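Local coordinates for malarial CLPB2 atpase/hsp101 protein (Plasmodium falciparum, PDB 4IRF), which probably couples ATP hydrolysis to protein unfolding as a ClpB-family AAA+ chaperone of the malaria parasite, represented here by its N-terminal cargo-binding domain, at residues 10-13 / 14-18. Sequence-based numbering, arbitrary orientation.
Sequences GKYL and NRTIN
The backbone carbonyl of L13, the residue at the N-cap position, starts helix 14-29 by accepting two amide protons. I17 N donates to L13 O over 3.1 Å in a nearly straight bond (N-H...O 168°), the first regular i to i+4 bond of the helix, while T16 N reaches L13 O at 3.0 Å but bends to 130° and is weak. N18 N to N14 O, 2.9 Å, carries the ladder on.

Apolar packing joins Y12 to the first turn. A chi1 of -77° swings the Y12 ring away from its own carbonyl and turns one edge to T16, whose CG2 lies 3.6 Å from Y12 CD2. I17 CD1 lies 3.6 Å from Y12 CB and approaches the ring obliquely. Both helix side chains cross that of Y12 at about a right angle. L13 instead runs beside the extended R15 chain in the same direction, L13 CD1 lying 4.1 Å from R15 NE.

The polar ends look elsewhere in the domain. Y12 OH hydrogen-bonds E101 on helix 91-106, T16 OG1 hydrogen-bonds to the carbonyl V112 O, and R15 forms a salt bridge with D113.

The arrangement opens the first helix of the mainly helical Clp N-terminal domain and ties it to the loop before helix 114-121; the Y12-I17 pair, spanning the N-cap from N' to N4, is a hydrophobic staple.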
loop_
_atom_site.group_PDB
_atom_site.type_symbol
_atom_site.label_atom_id
_atom_site.label_comp_id
_atom_site.label_asym_id
_atom_site.label_seq_id
_atom_site.Cartn_x
_atom_site.Cartn_y
_atom_site.Cartn_z
ATOM N N GLY A 10 -4.980 12.076 -15.069
ATOM C CA GLY A 10 -3.718 11.587 -14.460
ATOM C C GLY A 10 -3.402 10.057 -14.430
ATOM O O GLY A 10 -4.324 9.328 -14.371
ATOM N N LYS A 11 -2.159 9.611 -14.479
ATOM C CA LYS A 11 -1.882 8.167 -14.511
ATOM C C LYS A 11 -2.288 7.409 -13.210
ATOM O O LYS A 11 -2.537 6.243 -13.244
ATOM C CB LYS A 11 -0.442 7.890 -14.922
ATOM C CG LYS A 11 0.351 6.903 -14.167
ATOM C CD LYS A 11 0.796 5.759 -15.056
ATOM C CE LYS A 11 2.159 6.006 -15.679
ATOM N NZ LYS A 11 2.796 4.806 -16.312
ATOM N N TYR A 12 -2.355 8.100 -12.108
ATOM C CA TYR A 12 -2.797 7.504 -10.879
ATOM C C TYR A 12 -4.181 7.887 -10.626
ATOM O O TYR A 12 -4.447 8.998 -10.704
ATOM C CB TYR A 12 -1.970 8.031 -9.740
ATOM C CG TYR A 12 -0.664 7.383 -9.712
ATOM C CD1 TYR A 12 0.223 7.598 -10.668
ATOM C CD2 TYR A 12 -0.385 6.495 -8.768
ATOM C CE1 TYR A 12 1.419 6.982 -10.659
ATOM C CE2 TYR A 12 0.763 5.862 -8.741
ATOM C CZ TYR A 12 1.684 6.120 -9.712
ATOM O OH TYR A 12 2.865 5.552 -9.635
ATOM N N LEU A 13 -5.016 6.939 -10.227
ATOM C CA LEU A 13 -6.343 7.296 -9.804
ATOM C C LEU A 13 -6.344 8.135 -8.536
ATOM O O LEU A 13 -5.464 8.083 -7.760
ATOM C CB LEU A 13 -7.200 6.091 -9.572
ATOM C CG LEU A 13 -7.453 5.184 -10.746
ATOM C CD1 LEU A 13 -8.246 3.991 -10.332
ATOM C CD2 LEU A 13 -8.136 5.919 -11.839
ATOM N N ASN A 14 -7.408 8.873 -8.358
ATOM C CA ASN A 14 -7.580 9.646 -7.156
ATOM C C ASN A 14 -7.445 8.833 -5.909
ATOM O O ASN A 14 -6.899 9.259 -4.977
ATOM C CB ASN A 14 -8.934 10.228 -7.071
ATOM C CG ASN A 14 -8.971 11.679 -7.310
ATOM O OD1 ASN A 14 -8.747 12.538 -6.402
ATOM N ND2 ASN A 14 -9.352 11.995 -8.486
ATOM N N ARG A 15 -8.111 7.701 -5.885
ATOM C CA ARG A 15 -8.081 6.886 -4.684
ATOM C C ARG A 15 -6.695 6.383 -4.387
ATOM O O ARG A 15 -6.363 6.154 -3.230
ATOM C CB ARG A 15 -9.103 5.739 -4.753
ATOM C CG ARG A 15 -8.993 4.807 -5.969
ATOM C CD ARG A 15 -10.034 3.687 -5.818
ATOM N NE ARG A 15 -10.103 2.737 -6.931
ATOM C CZ ARG A 15 -11.219 2.497 -7.625
ATOM N NH1 ARG A 15 -12.333 3.135 -7.304
ATOM N NH2 ARG A 15 -11.227 1.614 -8.619
ATOM N N THR A 16 -5.866 6.250 -5.421
ATOM C CA THR A 16 -4.504 5.777 -5.220
ATOM C C THR A 16 -3.683 6.906 -4.597
ATOM O O THR A 16 -2.957 6.707 -3.608
ATOM C CB THR A 16 -3.896 5.333 -6.573
ATOM O OG1 THR A 16 -4.707 4.288 -7.131
ATOM C CG2 THR A 16 -2.498 4.855 -6.405
ATOM N N ILE A 17 -3.842 8.102 -5.156
ATOM C CA ILE A 17 -3.152 9.297 -4.650
ATOM C C ILE A 17 -3.584 9.563 -3.199
ATOM O O ILE A 17 -2.759 9.891 -2.363
ATOM C CB ILE A 17 -3.544 10.514 -5.490
ATOM C CG1 ILE A 17 -2.991 10.403 -6.910
ATOM C CG2 ILE A 17 -3.003 11.790 -4.869
ATOM C CD1 ILE A 17 -1.509 10.307 -6.952
ATOM N N ASN A 18 -4.876 9.415 -2.909
ATOM C CA ASN A 18 -5.360 9.630 -1.547
ATOM C C ASN A 18 -4.735 8.675 -0.530
ATOM O O ASN A 18 -4.434 9.062 0.602
ATOM C CB ASN A 18 -6.890 9.561 -1.490
ATOM C CG ASN A 18 -7.550 10.729 -2.216
ATOM O OD1 ASN A 18 -6.940 11.793 -2.406
ATOM N ND2 ASN A 18 -8.811 10.542 -2.615
#